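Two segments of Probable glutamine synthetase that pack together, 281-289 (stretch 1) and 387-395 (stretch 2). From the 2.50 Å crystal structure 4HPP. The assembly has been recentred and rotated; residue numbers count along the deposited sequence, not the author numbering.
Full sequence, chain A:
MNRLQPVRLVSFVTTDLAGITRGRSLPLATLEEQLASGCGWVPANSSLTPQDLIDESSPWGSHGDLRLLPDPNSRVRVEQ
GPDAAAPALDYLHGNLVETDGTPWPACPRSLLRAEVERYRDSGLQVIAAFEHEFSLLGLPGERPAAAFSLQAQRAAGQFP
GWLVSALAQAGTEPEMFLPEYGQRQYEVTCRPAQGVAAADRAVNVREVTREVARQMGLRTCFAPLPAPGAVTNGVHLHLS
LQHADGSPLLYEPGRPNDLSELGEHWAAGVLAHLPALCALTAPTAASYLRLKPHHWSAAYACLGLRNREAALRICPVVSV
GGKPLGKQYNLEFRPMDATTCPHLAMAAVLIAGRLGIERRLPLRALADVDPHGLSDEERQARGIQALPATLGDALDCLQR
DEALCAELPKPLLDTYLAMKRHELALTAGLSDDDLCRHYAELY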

ATOM      1  N   THR A 281      -7.500 -22.698  42.833  1.00 57.44           N
ATOM      2  CA  THR A 281      -7.005 -21.327  42.556  1.00 50.68           C
ATOM      3  C   THR A 281      -5.721 -21.308  41.711  1.00 57.77           C
ATOM      4  O   THR A 281      -5.293 -20.240  41.249  1.00 61.91           O
ATOM      5  CB  THR A 281      -6.735 -20.553  43.838  1.00 47.48           C
ATOM      6  OG1 THR A 281      -5.566 -21.106  44.442  1.00 49.67           O
ATOM      7  CG2 THR A 281      -7.917 -20.633  44.827  1.00 46.70           C
ATOM      8  N   ALA A 282      -5.078 -22.470  41.550  1.00 58.23           N
ATOM      9  CA  ALA A 282      -4.006 -22.655  40.546  1.00 55.41           C
ATOM     10  C   ALA A 282      -4.291 -23.959  39.793  1.00 55.72           C
ATOM     11  O   ALA A 282      -3.541 -24.917  39.926  1.00 59.89           O
ATOM     12  CB  ALA A 282      -2.627 -22.683  41.207  1.00 52.90           C
ATOM     13  N   PRO A 283      -5.379 -23.985  38.994  1.00 51.51           N
ATOM     14  CA  PRO A 283      -6.065 -25.202  38.644  1.00 50.59           C
ATOM     15  C   PRO A 283      -5.626 -25.788  37.348  1.00 48.32           C
ATOM     16  O   PRO A 283      -6.291 -26.690  36.860  1.00 51.34           O
ATOM     17  CB  PRO A 283      -7.505 -24.729  38.448  1.00 48.68           C
ATOM     18  CG  PRO A 283      -7.409 -23.257  38.190  1.00 53.22           C
ATOM     19  CD  PRO A 283      -5.969 -22.859  38.267  1.00 48.21           C
ATOM     20  N   THR A 284      -4.570 -25.284  36.740  1.00 48.87           N
ATOM     21  CA  THR A 284      -4.178 -25.952  35.492  1.00 57.21           C
ATOM     22  C   THR A 284      -2.777 -26.505  35.600  1.00 61.82           C
ATOM     23  O   THR A 284      -1.985 -26.089  36.472  1.00 61.98           O
ATOM     24  CB  THR A 284      -4.246 -25.053  34.243  1.00 53.05           C
ATOM     25  OG1 THR A 284      -3.400 -23.923  34.430  1.00 43.24           O
ATOM     26  CG2 THR A 284      -5.670 -24.589  33.974  1.00 68.90           C
ATOM     27  N   ALA A 285      -2.472 -27.427  34.695  1.00 60.93           N
ATOM     28  CA  ALA A 285      -1.141 -28.044  34.649  1.00 66.22           C
ATOM     29  C   ALA A 285      -0.031 -26.964  34.566  1.00 65.08           C
ATOM     30  O   ALA A 285       0.979 -27.057  35.284  1.00 56.64           O
ATOM     31  CB  ALA A 285      -1.052 -29.049  33.488  1.00 63.33           C
ATOM     32  N   ALA A 286      -0.249 -25.929  33.733  1.00 58.36           N
ATOM     33  CA  ALA A 286       0.690 -24.803  33.597  1.00 54.04           C
ATOM     34  C   ALA A 286       0.816 -23.963  34.856  1.00 57.43           C
ATOM     35  O   ALA A 286       1.754 -23.153  34.958  1.00 60.24           O
ATOM     36  CB  ALA A 286       0.337 -23.913  32.412  1.00 61.17           C
ATOM     37  N   SER A 287      -0.102 -24.158  35.814  1.00 52.09           N
ATOM     38  CA  SER A 287      -0.097 -23.334  37.014  1.00 53.21           C
ATOM     39  C   SER A 287       1.121 -23.637  37.872  1.00 60.23           C
ATOM     40  O   SER A 287       1.644 -22.748  38.590  1.00 59.99           O
ATOM     41  CB  SER A 287      -1.379 -23.498  37.809  1.00 53.52           C
ATOM     42  OG  SER A 287      -2.476 -22.914  37.123  1.00 45.77           O
ATOM     43  N   TYR A 288       1.609 -24.877  37.766  1.00 63.09           N
ATOM     44  CA  TYR A 288       2.707 -25.305  38.631  1.00 55.89           C
ATOM     45  C   TYR A 288       4.110 -24.908  38.158  1.00 54.55           C
ATOM     46  O   TYR A 288       5.025 -24.947  38.949  1.00 60.44           O
ATOM     47  CB  TYR A 288       2.511 -26.734  39.141  1.00 47.16           C
ATOM     48  CG  TYR A 288       1.258 -26.722  39.926  1.00 40.98           C
ATOM     49  CD1 TYR A 288       0.022 -26.847  39.283  1.00 43.14           C
ATOM     50  CD2 TYR A 288       1.278 -26.451  41.282  1.00 43.38           C
ATOM     51  CE1 TYR A 288      -1.162 -26.769  39.980  1.00 41.97           C
ATOM     52  CE2 TYR A 288       0.088 -26.333  41.995  1.00 46.66           C
ATOM     53  CZ  TYR A 288      -1.124 -26.496  41.336  1.00 48.07           C
ATOM     54  OH  TYR A 288      -2.312 -26.382  42.037  1.00 57.71           O
ATOM     55  N   LEU A 289       4.236 -24.449  36.905  1.00 51.63           N
ATOM     56  CA  LEU A 289       5.456 -23.742  36.476  1.00 60.01           C
ATOM     57  C   LEU A 289       5.587 -22.378  37.159  1.00 61.00           C
ATOM     58  O   LEU A 289       6.689 -21.835  37.233  1.00 70.46           O
ATOM     59  CB  LEU A 289       5.529 -23.561  34.943  1.00 52.68           C
ATOM     60  CG  LEU A 289       4.958 -24.714  34.116  1.00 55.20           C
ATOM     61  CD1 LEU A 289       4.746 -24.311  32.674  1.00 40.17           C
ATOM     62  CD2 LEU A 289       5.898 -25.936  34.201  1.00 63.17           C
ATOM     63  N   LEU A 387       2.538 -26.124  49.755  1.00 66.43           N
ATOM     64  CA  LEU A 387       1.573 -26.144  48.651  1.00 67.69           C
ATOM     65  C   LEU A 387       2.007 -27.219  47.655  1.00 63.01           C
ATOM     66  O   LEU A 387       3.197 -27.441  47.467  1.00 61.65           O
ATOM     67  CB  LEU A 387       1.458 -24.753  47.986  1.00 62.28           C
ATOM     68  CG  LEU A 387       1.096 -23.611  48.963  1.00 59.88           C
ATOM     69  CD1 LEU A 387       0.867 -22.271  48.296  1.00 57.42           C
ATOM     70  CD2 LEU A 387      -0.090 -23.950  49.840  1.00 56.85           C
ATOM     71  N   PRO A 388       1.054 -27.918  47.030  1.00 63.58           N
ATOM     72  CA  PRO A 388       1.459 -28.961  46.085  1.00 58.91           C
ATOM     73  C   PRO A 388       2.400 -28.454  44.973  1.00 66.99           C
ATOM     74  O   PRO A 388       2.670 -27.244  44.872  1.00 74.42           O
ATOM     75  CB  PRO A 388       0.129 -29.451  45.510  1.00 61.49           C
ATOM     76  CG  PRO A 388      -0.889 -28.426  45.889  1.00 62.23           C
ATOM     77  CD  PRO A 388      -0.407 -27.827  47.165  1.00 62.78           C
ATOM     78  N   ALA A 389       2.892 -29.366  44.138  1.00 60.24           N
ATOM     79  CA  ALA A 389       3.891 -29.014  43.145  1.00 54.98           C
ATOM     80  C   ALA A 389       3.478 -29.340  41.713  1.00 54.81           C
ATOM     81  O   ALA A 389       4.164 -28.963  40.788  1.00 50.50           O
ATOM     82  CB  ALA A 389       5.216 -29.696  43.475  1.00 63.36           C
ATOM     83  N   THR A 390       2.380 -30.066  41.523  1.00 56.35           N
ATOM     84  CA  THR A 390       1.824 -30.333  40.188  1.00 54.33           C
ATOM     85  C   THR A 390       0.324 -30.272  40.378  1.00 50.19           C
ATOM     86  O   THR A 390      -0.178 -30.354  41.501  1.00 48.58           O
ATOM     87  CB  THR A 390       2.154 -31.759  39.647  1.00 58.15           C
ATOM     88  OG1 THR A 390       1.651 -32.737  40.556  1.00 59.38           O
ATOM     89  CG2 THR A 390       3.672 -31.984  39.439  1.00 56.51           C
ATOM     90  N   LEU A 391      -0.411 -30.182  39.288  1.00 47.99           N
ATOM     91  CA  LEU A 391      -1.860 -30.333  39.372  1.00 49.48           C
ATOM     92  C   LEU A 391      -2.311 -31.632  40.066  1.00 54.78           C
ATOM     93  O   LEU A 391      -3.308 -31.620  40.864  1.00 51.13           O
ATOM     94  CB  LEU A 391      -2.442 -30.268  37.972  1.00 42.78           C
ATOM     95  CG  LEU A 391      -3.935 -30.112  37.962  1.00 42.97           C
ATOM     96  CD1 LEU A 391      -4.385 -29.048  38.973  1.00 40.65           C
ATOM     97  CD2 LEU A 391      -4.305 -29.832  36.512  1.00 41.64           C
ATOM     98  N   GLY A 392      -1.589 -32.739  39.758  1.00 62.45           N
ATOM     99  CA  GLY A 392      -1.901 -34.096  40.311  1.00 55.36           C
ATOM    100  C   GLY A 392      -1.917 -34.092  41.828  1.00 56.19           C
ATOM    101  O   GLY A 392      -2.931 -34.427  42.497  1.00 51.76           O
ATOM    102  N   ASP A 393      -0.781 -33.675  42.368  1.00 59.43           N
ATOM    103  CA  ASP A 393      -0.658 -33.446  43.807  1.00 63.26           C
ATOM    104  C   ASP A 393      -1.736 -32.513  44.310  1.00 55.41           C
ATOM    105  O   ASP A 393      -2.247 -32.733  45.421  1.00 54.70           O
ATOM    106  CB  ASP A 393       0.766 -32.987  44.188  1.00 60.15           C
ATOM    107  CG  ASP A 393       1.857 -33.938  43.619  1.00 73.13           C
ATOM    108  OD1 ASP A 393       1.473 -35.025  43.101  1.00 73.77           O
ATOM    109  OD2 ASP A 393       3.080 -33.611  43.671  1.00 74.96           O
ATOM    110  N   ALA A 394      -2.134 -31.520  43.491  1.00 50.74           N
ATOM    111  CA  ALA A 394      -3.095 -30.536  44.004  1.00 52.30           C
ATOM    112  C   ALA A 394      -4.422 -31.188  44.060  1.00 49.62           C
ATOM    113  O   ALA A 394      -5.141 -30.971  45.015  1.00 52.12           O
ATOM    114  CB  ALA A 394      -3.142 -29.245  43.215  1.00 53.18           C
ATOM    115  N   LEU A 395      -4.749 -32.015  43.064  1.00 50.25           N
ATOM    116  CA  LEU A 395      -6.015 -32.826  43.139  1.00 54.64           C
ATOM    117  C   LEU A 395      -6.039 -33.943  44.210  1.00 61.04           C
ATOM    118  O   LEU A 395      -7.079 -34.183  44.838  1.00 59.98           O
ATOM    119  CB  LEU A 395      -6.385 -33.421  41.784  1.00 47.59           C
ATOM    120  CG  LEU A 395      -6.417 -32.394  40.663  1.00 54.16           C
ATOM    121  CD1 LEU A 395      -6.541 -33.102  39.337  1.00 55.51           C
ATOM    122  CD2 LEU A 395      -7.577 -31.400  40.839  1.00 57.01           C
TER

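What joins the two stretches? Packing alone: no hydrogen bond crosses between them, and the 304 Å² they bury comes mostly from two residues, Tyr-288 and Leu-391. The backbones approach closely, with CA atoms 5.3 Å apart both for Ala-285 and Leu-391 and for Tyr-288 and Thr-390.

How does Tyr-288 reach so much of its neighbour? Its CA-to-CB bond points toward the other stretch, and chi1 of -61° (m) with chi2 of 83° lays the ring along the backbone there. One ring face is covered by Thr-390 C, 3.6 Å from Tyr-288 CD1, while Tyr-288 CB lies 3.2 Å from Ala-389 O. At the far end, Tyr-288 CZ packs 3.9 Å from Ala-394 CB. The small methyl of Ala-394 points toward stretch 1 and lies 3.2 Å from Tyr-288 OH. That hydroxyl is buried but not stranded, being hydrogen-bonded elsewhere in the structure.

Where does Leu-391 put its branches? Its CA-to-CB bond runs sideways, and chi1 of -167° (t) with chi2 of 45° (p) carries both methyls to the loop of stretch 1. Leu-391 CD1 lies 3.7 Å from Pro-283 O and 4.1 Å from Tyr-288 CE1; Leu-391 CD2 lies 3.5 Å from Ala-285 N. A branched apolar side chain thus covers backbone and the tyrosine ring together.

What keeps the two backbones in shape? Thr-390, with chi1 of 58° (p), caps its helix: Asp-393 N donates to Thr-390 OG1 at 3.2 Å, nearly straight at 169°. Its CA-to-CB bond points away from stretch 1, leaving its backbone to meet the ring. In stretch 1, Ser-287, at chi1 -70° (m), accepts from Thr-284 N at OG, 3.2 Å away, while Ser-287 N donates to Thr-284 O at 2.8 Å. These paired bonds brace the turn leading to Tyr-288.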